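Hemopexin fold protein CP4 (Vigna unguiculata, PDB 3OYO) is a seed protein of unsettled function that adopts the four-bladed hemopexin beta-propeller fold and binds a calcium ion. Local coordinates at residues 11-16 with 176-181; 55-60 with 80-85; 104-109 with 144-149; 120-125 with 192-197; 136-141 with 153-158. All coordinates share one frame; numbering follows the deposited sequence.

Contact 1 of 5, residues 11-16 with 176-181; sequences SSEYEV and ASHKEP
At the closure of the four-bladed propeller, where the first sheet meets the last, H178 pushes its imidazole into the type II beta turn from S12 to E15. The turn is closed by the backbone bond from E15 N to S12 O and presents its peptide groups to the ring. One face of the imidazole is covered by Y14 N, 3.1 Å above the plane and over its centre, and by E13 CA, a CH-pi contact 4.0 Å from the ring centroid. E15 O sits in the ring plane at the edge, 3.2 Å from H178 CE1. Y14 answers from the other direction. With CG anti to its carbonyl carbon (chi1 -73°), its ring slides back past H178 and receives H178 CB over one face, 3.8 Å from the centroid, while its OH ends 3.4 Å from K179 CB. The two ring planes are inclined at 36°. Both imidazole nitrogens are engaged outside the turn, ND1 with Y29 OH and NE2 with S10 O, which fixes the rotation of the ring. An alanine at H178 would probably open a gap under the turn and leave Y29 OH and S10 O without this partner. Y14 also meets the Y29 ring beyond strand 23-28, and H178 touches R9 on strand 6-9, so the loop between strands 173-176 and 182-187 lies across the start of the first sheet.

Contact 2 of 5, residues 55-60 with 80-85; sequences TPFAEP and HSAYID
F57 drives its ring tip against the backbone of strand 80-85, and this is the close-fitting part of the contact. F57 CZ lies 3.4 Å from S81 C, F57 CE2 comes within 3.5 Å of A82 CB, and H80 O approaches F57 CE1 at 3.5 Å in the plane of the ring, at its edge. A first torsion of -40°, with CG anti to the carbonyl carbon, sends the ring out of its turn toward the strand. Behind it the turn is tied by T55 O, which accepts from both A58 N and E59 N. L52, I62 and P99, with S77 of strand 72-77, also touch F57, which is buried beside the second sheet. The other end is looser: P56 CG only rests near H80 CG, 4.3 Å away, between two partly exposed residues. Replacing F57 with an alanine would probably leave a gap against S81 and A82, with the turn held to the sheet mainly through the hydrogen bond between P56 O and S77 OG. Between the two segments the contact is van der Waals in kind, without a hydrogen bond. The peptides that the ring tip meets keep their bonds within the sheet, S81 with T100 and A82 with V75, so burying the phenylalanine costs the strand none of these pairings.

Contact 3 of 5, residues 104-109 with 144-149; sequences EMFPVL and DSKQLV
The hairpin end between strands 137-142 and 147-154 of the third sheet carries a G1 beta bulge at K146 and Q147, and K146 reaches from it to the chain leaving helix 102-105. Its side chain, extended beyond CG, crosses the F106 side chain at about a right angle, K146 CG 3.9 Å from F106 CD1. The chain ends with NZ giving a hydrogen bond to M105 O at 2.9 Å, in the carbonyl plane. NZ is too far from the F106 ring for more than a weak cation-pi attraction. M105 CG covers one face of that ring.

V108 forms the second half of the contact, on the short 3-10 segment 107-109. Its CG1 lies 3.3 Å from K146 O and also meets the end of Q147. The other branch, CG2, packs 3.6 Å from L148 CD2, and the valine and leucine side chains pass alongside, pointing opposite ways. L109 CD2 extends this apolar patch at 3.8 Å from L148 CD2. A water links the backbones, accepting from V108 N at 3.1 Å and donating to K146 O at 2.6 Å. Q147 NE2 turns back to S145 O, which holds its amide over the loop. The ammonium group takes the last carbonyl of a one-turn helix, an arrangement probably favoured by charge, while the apolar patch around L148 adds to it; together they join the linker after the second sheet to the third.

Contact 4 of 5, residues 120-125 with 192-197; sequences SAFRST and VRIDFT
F122 and F196 meet ring to ring in the core between the third and fourth sheets. F122 CE2 stands over one face of the F196 ring, offset toward the rim and 3.6 Å from CE2 of F196. The planes are inclined at 54° with centroids 5.1 Å apart, so the pair is oblique. At the neighbouring edge of F196, T125 N lies in the ring plane and T125 OG1 comes tip to tip with F196 CE1 at 3.8 Å. I194 CD1 adds a lighter touch on F122 CZ, 4.4 Å away.

Both phenylalanines hold CG between backbone N and carbonyl carbon (chi1 69° for F122), and from there the rings meet between the two strands. In the next shell Y131 stacks on F122, and A183 of strand 182-187 touches F122, I194 and F196. S124 OG bonds to K126 N, and R123 NE to T68 O, steadying the chain that follows strand 120-123. The two segments are held to each other by van der Waals and aromatic contact, whose hold depends on shape and on exclusion of water.

Contact 5 of 5, residues 136-141 with 153-158; sequences NKYVRI and RNIGDG
Three backbone hydrogen bonds join N136, Y138, R153 and I155. Y138 and R153 form an antiparallel hydrogen-bonded pair, Y138 N to R153 O and R153 N to Y138 O, each 2.9 Å. Two residues along, toward the helix, I155 N donates to N136 O at 2.8 Å, with the donor tilted 33° from the carbonyl plane. K137 and N154, a non-hydrogen-bonded pair, lie between, and K137 CA makes a C-H...O contact with R153 O.

Among the polar side chains, N154 bridges two charges. Its OD1 takes K137 NZ at 3.0 Å, and its ND2 gives to D157 OD2 at 2.9 Å, almost in the amide plane, so the amide is gripped at both ends. The lysine reaches it by bends at chi2 and chi4. A water binds Y138 OH at 2.6 Å and accepts from R153 NH1.

The hairpin of strands 137-142 and 147-154 forms the outer edge of the third propeller sheet, and here the outermost strand runs straight into helix 155-158, with N154 at the N-cap position but making no side-chain cap.

Aromatic and apolar contacts come from Y138. Its ring runs beside the R153 side chain on the same face of the sheet, with N154 O in plane at its edge. The phenol oxygen comes 3.2 Å from G158 CA, where a side chain would probably crowd it. Y138 CD1 sits 4.2 Å from I155 CG1, and F159 meets the ring edge-to-face.

In the fold
From the N terminus, 11-16 opens contact 1, which closes only at 176-181 and so encloses contacts 2, 3 and 5. Contact 2 (55-60 with 80-85) closes first, within the second sheet and the loop before it. The chain then opens three in turn, at 104-109, 120-125 and 136-141. Contact 3 closes at 144-149 and crosses contacts 4 and 5; it touches contact 2 through M105 and contact 5 through I141. Contact 5 closes at 153-158, nested in contact 4. Contact 4 closes last, at 192-197, crossing contact 1 and touching it at P181 and F196. Contacts 3, 4 and 1 tie neighbouring propeller sheets together.

Contact 1 of 5, residues 11-16 with 176-181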
# COMPACT_ATOMS: atom_id res chain seq x y z
N SER A 11 12.02 1.72 5.04
CA SER A 11 12.78 2.51 5.99
C SER A 11 14.01 3.04 5.25
O SER A 11 14.56 4.07 5.64
CB SER A 11 13.18 1.67 7.21
OG SER A 11 13.72 0.43 6.81
N SER A 12 14.44 2.34 4.21
CA SER A 12 15.53 2.86 3.36
C SER A 12 15.01 3.98 2.46
O SER A 12 14.01 3.85 1.75
CB SER A 12 16.15 1.76 2.50
OG SER A 12 16.74 0.72 3.27
N GLU A 13 15.69 5.10 2.51
CA GLU A 13 15.30 6.28 1.73
C GLU A 13 15.15 6.02 0.23
O GLU A 13 16.05 5.49 -0.43
CB GLU A 13 16.33 7.39 1.95
CG GLU A 13 16.27 7.95 3.37
CD GLU A 13 15.13 8.94 3.54
OE1 GLU A 13 14.91 9.75 2.62
OE2 GLU A 13 14.46 8.92 4.59
N TYR A 14 13.99 6.43 -0.28
CA TYR A 14 13.64 6.30 -1.69
C TYR A 14 13.66 4.89 -2.20
O TYR A 14 14.00 4.62 -3.33
CB TYR A 14 14.46 7.27 -2.55
CG TYR A 14 13.94 8.64 -2.31
CD1 TYR A 14 14.48 9.45 -1.29
CD2 TYR A 14 12.84 9.08 -2.99
CE1 TYR A 14 13.93 10.69 -0.99
CE2 TYR A 14 12.29 10.32 -2.71
CZ TYR A 14 12.83 11.12 -1.72
OH TYR A 14 12.21 12.32 -1.48
N GLU A 15 13.25 3.97 -1.35
CA GLU A 15 13.06 2.59 -1.76
C GLU A 15 11.60 2.20 -1.52
O GLU A 15 10.97 2.59 -0.51
CB GLU A 15 13.98 1.68 -0.96
CG GLU A 15 15.39 1.70 -1.45
CD GLU A 15 16.26 0.75 -0.70
OE1 GLU A 15 15.78 -0.33 -0.33
OE2 GLU A 15 17.45 1.07 -0.49
N VAL A 16 11.06 1.38 -2.43
CA VAL A 16 9.67 0.93 -2.28
C VAL A 16 9.54 -0.52 -2.69
O VAL A 16 10.24 -0.97 -3.60
CB VAL A 16 8.67 1.85 -3.08
CG1 VAL A 16 9.02 1.89 -4.57
CG2 VAL A 16 7.18 1.45 -2.84
N ALA A 176 2.91 5.84 0.51
CA ALA A 176 3.33 7.19 0.85
C ALA A 176 4.76 7.41 0.37
O ALA A 176 5.64 6.61 0.66
CB ALA A 176 3.26 7.40 2.35
N SER A 177 4.98 8.48 -0.38
CA SER A 177 6.31 8.76 -0.91
C SER A 177 7.24 9.25 0.23
O SER A 177 6.75 9.79 1.24
CB SER A 177 6.23 9.81 -2.03
OG SER A 177 7.52 10.12 -2.57
N HIS A 178 8.55 9.04 0.08
CA HIS A 178 9.53 9.59 1.02
C HIS A 178 9.55 11.11 0.90
O HIS A 178 10.06 11.82 1.78
CB HIS A 178 10.93 9.07 0.72
CG HIS A 178 11.14 7.66 1.14
ND1 HIS A 178 10.92 6.59 0.30
CD2 HIS A 178 11.56 7.13 2.31
CE1 HIS A 178 11.17 5.47 0.93
NE2 HIS A 178 11.59 5.77 2.15
N LYS A 179 9.06 11.58 -0.23
CA LYS A 179 8.85 12.99 -0.45
C LYS A 179 7.45 13.29 0.05
O LYS A 179 6.47 12.94 -0.60
CB LYS A 179 8.98 13.31 -1.93
CG LYS A 179 8.80 14.78 -2.23
CD LYS A 179 8.72 15.02 -3.71
CE LYS A 179 8.30 16.47 -4.04
NZ LYS A 179 9.48 17.38 -3.93
N GLU A 180 7.39 13.93 1.21
CA GLU A 180 6.15 14.30 1.85
C GLU A 180 5.63 15.65 1.30
O GLU A 180 6.43 16.51 0.94
CB GLU A 180 6.38 14.37 3.36
CG GLU A 180 6.62 13.01 3.94
CD GLU A 180 6.83 13.02 5.44
OE1 GLU A 180 7.17 11.94 6.00
OE2 GLU A 180 6.67 14.09 6.07
N PRO A 181 4.30 15.81 1.19
CA PRO A 181 3.21 14.88 1.49
C PRO A 181 2.60 14.29 0.18
O PRO A 181 1.42 14.49 -0.10
CB PRO A 181 2.21 15.80 2.19
CG PRO A 181 2.32 17.14 1.38
CD PRO A 181 3.75 17.14 0.80

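Contact 2 of 5, residues 55-60 with 80-85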
# COMPACT_ATOMS: atom_id res chain seq x y z
N THR A 55 2.24 -18.83 5.03
CA THR A 55 1.21 -17.86 5.44
C THR A 55 0.54 -17.30 4.17
O THR A 55 1.09 -17.43 3.07
CB THR A 55 1.74 -16.70 6.31
OG1 THR A 55 2.51 -15.80 5.52
CG2 THR A 55 2.55 -17.17 7.50
N PRO A 56 -0.66 -16.71 4.32
CA PRO A 56 -1.40 -16.12 3.19
C PRO A 56 -0.61 -15.02 2.47
O PRO A 56 -0.88 -14.72 1.29
CB PRO A 56 -2.67 -15.56 3.86
CG PRO A 56 -2.84 -16.49 5.06
CD PRO A 56 -1.45 -16.67 5.56
N PHE A 57 0.34 -14.43 3.18
CA PHE A 57 1.17 -13.33 2.63
C PHE A 57 2.20 -13.81 1.62
O PHE A 57 2.58 -13.05 0.75
CB PHE A 57 1.82 -12.51 3.74
CG PHE A 57 0.88 -12.27 4.89
CD1 PHE A 57 -0.28 -11.51 4.69
CD2 PHE A 57 1.08 -12.92 6.10
CE1 PHE A 57 -1.22 -11.36 5.71
CE2 PHE A 57 0.16 -12.79 7.13
CZ PHE A 57 -1.00 -12.01 6.95
N ALA A 58 2.60 -15.08 1.73
CA ALA A 58 3.51 -15.70 0.78
C ALA A 58 2.71 -16.24 -0.38
O ALA A 58 3.08 -16.08 -1.51
CB ALA A 58 4.29 -16.88 1.43
N GLU A 59 1.65 -16.95 -0.08
CA GLU A 59 0.76 -17.59 -1.09
C GLU A 59 -0.69 -17.47 -0.54
O GLU A 59 -0.96 -17.92 0.58
CB GLU A 59 1.12 -19.08 -1.23
CG GLU A 59 2.46 -19.36 -1.96
CD GLU A 59 2.38 -19.19 -3.48
OE1 GLU A 59 1.29 -18.91 -4.00
OE2 GLU A 59 3.41 -19.35 -4.17
N PRO A 60 -1.60 -16.86 -1.33
CA PRO A 60 -1.38 -16.32 -2.67
C PRO A 60 -0.56 -15.00 -2.73
O PRO A 60 -0.17 -14.59 -3.80
CB PRO A 60 -2.80 -16.10 -3.18
CG PRO A 60 -3.53 -15.66 -1.94
CD PRO A 60 -2.99 -16.65 -0.89
N HIS A 80 -6.87 -11.63 6.07
CA HIS A 80 -5.77 -11.88 7.00
C HIS A 80 -4.76 -10.75 7.04
O HIS A 80 -4.48 -10.11 6.02
CB HIS A 80 -5.08 -13.23 6.70
CG HIS A 80 -5.86 -14.39 7.22
ND1 HIS A 80 -6.71 -15.12 6.43
CD2 HIS A 80 -6.01 -14.87 8.48
CE1 HIS A 80 -7.35 -16.00 7.17
NE2 HIS A 80 -6.92 -15.88 8.42
N SER A 81 -4.21 -10.57 8.24
CA SER A 81 -3.24 -9.48 8.54
C SER A 81 -2.02 -9.93 9.39
O SER A 81 -2.07 -10.91 10.15
CB SER A 81 -3.96 -8.29 9.20
OG SER A 81 -3.10 -7.16 9.33
N ALA A 82 -0.91 -9.22 9.23
CA ALA A 82 0.23 -9.44 10.11
C ALA A 82 0.95 -8.11 10.26
O ALA A 82 0.96 -7.28 9.33
CB ALA A 82 1.20 -10.53 9.55
N TYR A 83 1.51 -7.89 11.46
CA TYR A 83 2.40 -6.76 11.68
C TYR A 83 3.75 -7.42 11.60
O TYR A 83 3.97 -8.47 12.20
CB TYR A 83 2.13 -6.12 13.05
CG TYR A 83 2.76 -4.74 13.18
CD1 TYR A 83 2.69 -3.82 12.15
CD2 TYR A 83 3.46 -4.38 14.33
CE1 TYR A 83 3.27 -2.57 12.24
CE2 TYR A 83 4.07 -3.10 14.44
CZ TYR A 83 3.98 -2.21 13.38
OH TYR A 83 4.58 -0.94 13.45
N ILE A 84 4.66 -6.83 10.83
CA ILE A 84 5.97 -7.44 10.55
C ILE A 84 7.13 -6.44 10.74
O ILE A 84 6.94 -5.22 10.75
CB ILE A 84 6.01 -8.02 9.12
CG1 ILE A 84 6.01 -6.90 8.07
CG2 ILE A 84 4.83 -8.99 8.92
CD1 ILE A 84 6.33 -7.37 6.65
N ASP A 85 8.32 -6.97 10.94
CA ASP A 85 9.50 -6.14 10.92
C ASP A 85 10.34 -6.79 9.82
O ASP A 85 10.79 -7.93 9.96
CB ASP A 85 10.23 -6.17 12.25
CG ASP A 85 11.49 -5.27 12.25
OD1 ASP A 85 12.34 -5.37 11.33
OD2 ASP A 85 11.63 -4.43 13.15

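Contact 3 of 5, residues 104-109 with 144-149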
# COMPACT_ATOMS: atom_id res chain seq x y z
N GLU A 104 -9.63 -9.39 13.85
CA GLU A 104 -8.87 -9.66 15.09
C GLU A 104 -7.72 -8.72 15.25
O GLU A 104 -7.40 -8.34 16.37
CB GLU A 104 -8.35 -11.09 15.12
CG GLU A 104 -9.42 -12.09 15.39
CD GLU A 104 -8.98 -13.51 15.11
OE1 GLU A 104 -9.31 -14.39 15.93
OE2 GLU A 104 -8.31 -13.74 14.08
N MET A 105 -7.05 -8.37 14.15
CA MET A 105 -5.99 -7.37 14.22
C MET A 105 -6.54 -5.97 14.55
O MET A 105 -5.92 -5.22 15.33
CB MET A 105 -5.19 -7.32 12.91
CG MET A 105 -3.90 -6.52 13.02
SD MET A 105 -2.66 -7.39 13.97
CE MET A 105 -1.96 -8.51 12.77
N PHE A 106 -7.70 -5.63 13.98
CA PHE A 106 -8.31 -4.29 14.16
C PHE A 106 -9.80 -4.42 14.44
O PHE A 106 -10.64 -4.34 13.50
CB PHE A 106 -8.14 -3.43 12.89
CG PHE A 106 -6.70 -3.23 12.48
CD1 PHE A 106 -5.89 -2.31 13.16
CD2 PHE A 106 -6.13 -3.97 11.42
CE1 PHE A 106 -4.56 -2.13 12.80
CE2 PHE A 106 -4.79 -3.76 11.05
CZ PHE A 106 -4.03 -2.84 11.72
N PRO A 107 -10.17 -4.68 15.72
CA PRO A 107 -11.59 -4.82 16.05
C PRO A 107 -12.53 -3.72 15.54
O PRO A 107 -13.72 -4.00 15.30
CB PRO A 107 -11.57 -4.89 17.57
CG PRO A 107 -10.28 -5.67 17.82
CD PRO A 107 -9.33 -4.96 16.90
N VAL A 108 -12.01 -2.49 15.35
CA VAL A 108 -12.84 -1.40 14.83
C VAL A 108 -13.39 -1.73 13.40
O VAL A 108 -14.39 -1.13 12.93
CB VAL A 108 -12.08 -0.05 14.78
CG1 VAL A 108 -11.71 0.46 16.21
CG2 VAL A 108 -10.85 -0.14 13.81
N LEU A 109 -12.72 -2.66 12.71
CA LEU A 109 -13.13 -3.01 11.34
C LEU A 109 -14.12 -4.17 11.32
O LEU A 109 -14.68 -4.52 10.27
CB LEU A 109 -11.89 -3.31 10.46
CG LEU A 109 -10.80 -2.22 10.42
CD1 LEU A 109 -9.68 -2.57 9.38
CD2 LEU A 109 -11.45 -0.94 10.02
N ASP A 144 -1.49 2.83 16.13
CA ASP A 144 -1.01 2.59 17.49
C ASP A 144 -2.21 2.33 18.43
O ASP A 144 -2.24 1.30 19.13
CB ASP A 144 -0.14 3.74 17.99
CG ASP A 144 -0.88 5.07 18.00
OD1 ASP A 144 -1.84 5.27 17.23
OD2 ASP A 144 -0.47 5.98 18.75
N SER A 145 -3.21 3.23 18.40
CA SER A 145 -4.38 3.07 19.22
C SER A 145 -5.32 2.07 18.58
O SER A 145 -6.08 1.39 19.27
CB SER A 145 -5.09 4.41 19.39
OG SER A 145 -5.76 4.78 18.20
N LYS A 146 -5.25 1.97 17.25
CA LYS A 146 -6.05 1.04 16.45
C LYS A 146 -7.49 1.53 16.35
O LYS A 146 -8.39 0.73 16.13
CB LYS A 146 -5.97 -0.40 16.99
CG LYS A 146 -4.68 -1.14 16.68
CD LYS A 146 -4.81 -2.60 17.09
CE LYS A 146 -3.55 -3.35 16.81
NZ LYS A 146 -3.80 -4.73 17.20
N GLN A 147 -7.67 2.84 16.55
CA GLN A 147 -8.98 3.46 16.51
C GLN A 147 -9.21 4.19 15.19
O GLN A 147 -8.27 4.66 14.56
CB GLN A 147 -9.18 4.39 17.71
CG GLN A 147 -9.07 3.67 19.08
CD GLN A 147 -9.98 2.39 19.20
OE1 GLN A 147 -11.23 2.47 19.14
NE2 GLN A 147 -9.33 1.20 19.39
N LEU A 148 -10.46 4.23 14.75
CA LEU A 148 -10.80 4.93 13.52
C LEU A 148 -10.79 6.43 13.76
O LEU A 148 -11.02 6.91 14.87
CB LEU A 148 -12.16 4.49 13.01
CG LEU A 148 -12.32 3.01 12.58
CD1 LEU A 148 -13.77 2.77 12.18
CD2 LEU A 148 -11.38 2.57 11.43
N VAL A 149 -10.49 7.18 12.70
CA VAL A 149 -10.49 8.64 12.75
C VAL A 149 -11.47 9.09 11.66
O VAL A 149 -11.20 8.90 10.48
CB VAL A 149 -9.09 9.29 12.44
CG1 VAL A 149 -9.18 10.83 12.47
CG2 VAL A 149 -8.04 8.80 13.42
O HOH W 1 -9.22 -1.75 16.35

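Contact 4 of 5, residues 120-125 with 192-197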
# COMPACT_ATOMS: atom_id res chain seq x y z
N SER A 120 -6.30 -1.37 -0.61
CA SER A 120 -4.97 -0.76 -0.53
C SER A 120 -5.00 0.19 0.68
O SER A 120 -6.01 0.30 1.37
CB SER A 120 -4.64 0.02 -1.84
OG SER A 120 -5.71 0.91 -2.11
N ALA A 121 -3.88 0.85 0.93
CA ALA A 121 -3.74 1.76 2.10
C ALA A 121 -2.39 2.49 2.00
O ALA A 121 -1.41 1.94 1.46
CB ALA A 121 -3.79 0.91 3.41
N PHE A 122 -2.32 3.73 2.49
CA PHE A 122 -1.04 4.40 2.53
C PHE A 122 -0.90 5.15 3.85
O PHE A 122 -1.89 5.59 4.46
CB PHE A 122 -0.76 5.30 1.30
CG PHE A 122 -1.63 6.54 1.23
CD1 PHE A 122 -2.85 6.52 0.53
CD2 PHE A 122 -1.24 7.72 1.87
CE1 PHE A 122 -3.62 7.67 0.48
CE2 PHE A 122 -2.02 8.87 1.82
CZ PHE A 122 -3.23 8.84 1.13
N ARG A 123 0.34 5.29 4.28
CA ARG A 123 0.68 6.04 5.50
C ARG A 123 0.45 7.55 5.38
O ARG A 123 0.97 8.19 4.46
CB ARG A 123 2.16 5.79 5.82
CG ARG A 123 2.63 6.46 7.10
CD ARG A 123 1.99 5.85 8.33
NE ARG A 123 2.80 6.07 9.54
CZ ARG A 123 2.70 7.13 10.33
NH1 ARG A 123 1.84 8.12 10.02
NH2 ARG A 123 3.46 7.22 11.44
N SER A 124 -0.30 8.12 6.31
CA SER A 124 -0.51 9.57 6.29
C SER A 124 0.71 10.21 6.95
O SER A 124 1.53 9.53 7.61
CB SER A 124 -1.77 9.93 7.07
OG SER A 124 -1.92 11.34 7.20
N THR A 125 0.79 11.53 6.82
CA THR A 125 1.86 12.26 7.45
C THR A 125 1.44 12.64 8.83
O THR A 125 2.27 12.91 9.65
CB THR A 125 2.23 13.54 6.68
OG1 THR A 125 1.03 14.22 6.31
CG2 THR A 125 3.00 13.22 5.43
N VAL A 192 -1.39 7.43 -10.66
CA VAL A 192 -1.35 8.85 -10.62
C VAL A 192 -0.66 9.27 -9.33
O VAL A 192 -0.64 8.54 -8.34
CB VAL A 192 -2.80 9.46 -10.65
CG1 VAL A 192 -3.49 9.23 -9.34
CG2 VAL A 192 -2.76 10.96 -11.00
N ARG A 193 -0.14 10.49 -9.35
CA ARG A 193 0.50 11.10 -8.19
C ARG A 193 -0.45 12.10 -7.56
O ARG A 193 -1.20 12.80 -8.25
CB ARG A 193 1.80 11.80 -8.61
CG ARG A 193 2.56 12.44 -7.45
CD ARG A 193 3.95 12.94 -7.89
NE ARG A 193 3.91 13.86 -9.02
CZ ARG A 193 4.04 15.18 -8.93
NH1 ARG A 193 4.19 15.80 -7.75
NH2 ARG A 193 4.02 15.88 -10.04
N ILE A 194 -0.41 12.15 -6.22
CA ILE A 194 -1.19 13.10 -5.42
C ILE A 194 -0.39 13.86 -4.34
O ILE A 194 0.66 13.40 -3.85
CB ILE A 194 -2.42 12.44 -4.71
CG1 ILE A 194 -1.98 11.47 -3.59
CG2 ILE A 194 -3.39 11.87 -5.74
CD1 ILE A 194 -3.15 11.05 -2.62
N ASP A 195 -0.91 15.02 -3.98
CA ASP A 195 -0.35 15.81 -2.90
C ASP A 195 -1.52 15.99 -1.93
O ASP A 195 -2.50 16.67 -2.26
CB ASP A 195 0.14 17.16 -3.44
CG ASP A 195 0.75 18.05 -2.36
OD1 ASP A 195 0.05 18.42 -1.40
OD2 ASP A 195 1.95 18.36 -2.46
N PHE A 196 -1.42 15.36 -0.75
CA PHE A 196 -2.54 15.37 0.20
C PHE A 196 -2.13 16.18 1.42
O PHE A 196 -0.95 16.42 1.66
CB PHE A 196 -2.99 13.93 0.57
CG PHE A 196 -1.94 13.16 1.33
CD1 PHE A 196 -1.89 13.24 2.74
CD2 PHE A 196 -1.00 12.39 0.67
CE1 PHE A 196 -0.88 12.62 3.46
CE2 PHE A 196 0.03 11.74 1.40
CZ PHE A 196 0.07 11.84 2.79
N THR A 197 -3.13 16.67 2.16
CA THR A 197 -2.90 17.44 3.39
C THR A 197 -3.91 16.97 4.43
O THR A 197 -5.10 17.25 4.32
CB THR A 197 -2.94 18.99 3.15
OG1 THR A 197 -3.97 19.34 2.22
CG2 THR A 197 -1.62 19.47 2.55

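Contact 5 of 5, residues 136-141 with 153-158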
# COMPACT_ATOMS: atom_id res chain seq x y z
N ASN A 136 -15.37 1.67 -3.17
CA ASN A 136 -15.49 3.12 -3.28
C ASN A 136 -15.48 3.81 -1.91
O ASN A 136 -15.76 4.97 -1.80
CB ASN A 136 -16.78 3.46 -4.06
CG ASN A 136 -18.05 3.21 -3.22
OD1 ASN A 136 -18.04 2.47 -2.26
ND2 ASN A 136 -19.12 3.85 -3.59
N LYS A 137 -15.14 3.08 -0.86
CA LYS A 137 -15.08 3.61 0.50
C LYS A 137 -13.65 3.73 0.99
O LYS A 137 -12.77 3.02 0.53
CB LYS A 137 -15.89 2.69 1.46
CG LYS A 137 -17.39 2.63 1.25
CD LYS A 137 -17.99 4.01 1.54
CE LYS A 137 -19.54 4.06 1.68
NZ LYS A 137 -20.23 3.48 0.49
N TYR A 138 -13.42 4.62 1.96
CA TYR A 138 -12.14 4.75 2.65
C TYR A 138 -12.42 5.17 4.08
O TYR A 138 -13.54 5.61 4.41
CB TYR A 138 -11.21 5.76 2.00
CG TYR A 138 -11.56 7.18 2.30
CD1 TYR A 138 -12.48 7.88 1.50
CD2 TYR A 138 -10.99 7.83 3.36
CE1 TYR A 138 -12.82 9.19 1.79
CE2 TYR A 138 -11.33 9.13 3.67
CZ TYR A 138 -12.24 9.80 2.88
OH TYR A 138 -12.55 11.08 3.20
N VAL A 139 -11.43 4.98 4.96
CA VAL A 139 -11.52 5.42 6.32
C VAL A 139 -10.07 5.57 6.83
O VAL A 139 -9.18 4.83 6.40
CB VAL A 139 -12.26 4.36 7.21
CG1 VAL A 139 -11.34 3.18 7.52
CG2 VAL A 139 -12.80 4.98 8.46
N ARG A 140 -9.85 6.52 7.75
CA ARG A 140 -8.56 6.67 8.39
C ARG A 140 -8.55 5.90 9.68
O ARG A 140 -9.56 5.80 10.36
CB ARG A 140 -8.23 8.13 8.63
CG ARG A 140 -8.14 8.95 7.38
CD ARG A 140 -8.85 10.27 7.54
NE ARG A 140 -8.30 11.05 8.65
CZ ARG A 140 -8.96 11.97 9.36
NH1 ARG A 140 -10.22 12.29 9.12
NH2 ARG A 140 -8.35 12.58 10.34
N ILE A 141 -7.41 5.30 9.99
CA ILE A 141 -7.20 4.59 11.25
C ILE A 141 -5.85 5.01 11.83
O ILE A 141 -4.93 5.26 11.08
CB ILE A 141 -7.27 3.02 11.04
CG1 ILE A 141 -7.24 2.32 12.40
CG2 ILE A 141 -6.19 2.48 10.09
CD1 ILE A 141 -7.53 0.82 12.30
N ARG A 153 -16.12 6.96 4.38
CA ARG A 153 -16.69 7.84 3.35
C ARG A 153 -16.45 7.33 1.93
O ARG A 153 -15.59 6.48 1.71
CB ARG A 153 -16.13 9.26 3.49
CG ARG A 153 -16.30 9.86 4.90
CD ARG A 153 -15.49 11.14 5.03
NE ARG A 153 -16.04 12.16 4.13
CZ ARG A 153 -15.49 13.34 3.86
NH1 ARG A 153 -14.33 13.68 4.41
NH2 ARG A 153 -16.09 14.18 3.01
N ASN A 154 -17.20 7.84 0.97
CA ASN A 154 -16.89 7.54 -0.43
C ASN A 154 -15.65 8.27 -0.83
O ASN A 154 -15.45 9.43 -0.43
CB ASN A 154 -18.04 7.96 -1.37
CG ASN A 154 -19.33 7.26 -1.06
OD1 ASN A 154 -19.38 6.05 -0.91
ND2 ASN A 154 -20.38 8.03 -0.96
N ILE A 155 -14.80 7.61 -1.63
CA ILE A 155 -13.54 8.20 -2.09
C ILE A 155 -13.86 9.52 -2.80
O ILE A 155 -13.21 10.54 -2.57
CB ILE A 155 -12.76 7.22 -3.03
CG1 ILE A 155 -12.32 5.95 -2.27
CG2 ILE A 155 -11.54 7.93 -3.61
CD1 ILE A 155 -11.85 4.76 -3.17
N GLY A 156 -14.89 9.47 -3.64
CA GLY A 156 -15.33 10.63 -4.41
C GLY A 156 -15.73 11.82 -3.59
O GLY A 156 -15.51 12.94 -4.01
N ASP A 157 -16.31 11.58 -2.43
CA ASP A 157 -16.70 12.66 -1.51
C ASP A 157 -15.54 13.20 -0.69
O ASP A 157 -15.40 14.42 -0.54
CB ASP A 157 -17.79 12.18 -0.55
CG ASP A 157 -19.03 11.80 -1.27
OD1 ASP A 157 -19.39 12.48 -2.24
OD2 ASP A 157 -19.67 10.81 -0.88
N GLY A 158 -14.71 12.29 -0.18
CA GLY A 158 -13.55 12.71 0.60
C GLY A 158 -12.47 13.36 -0.24
O GLY A 158 -11.72 14.20 0.27
O HOH W 2 -11.96 12.52 5.25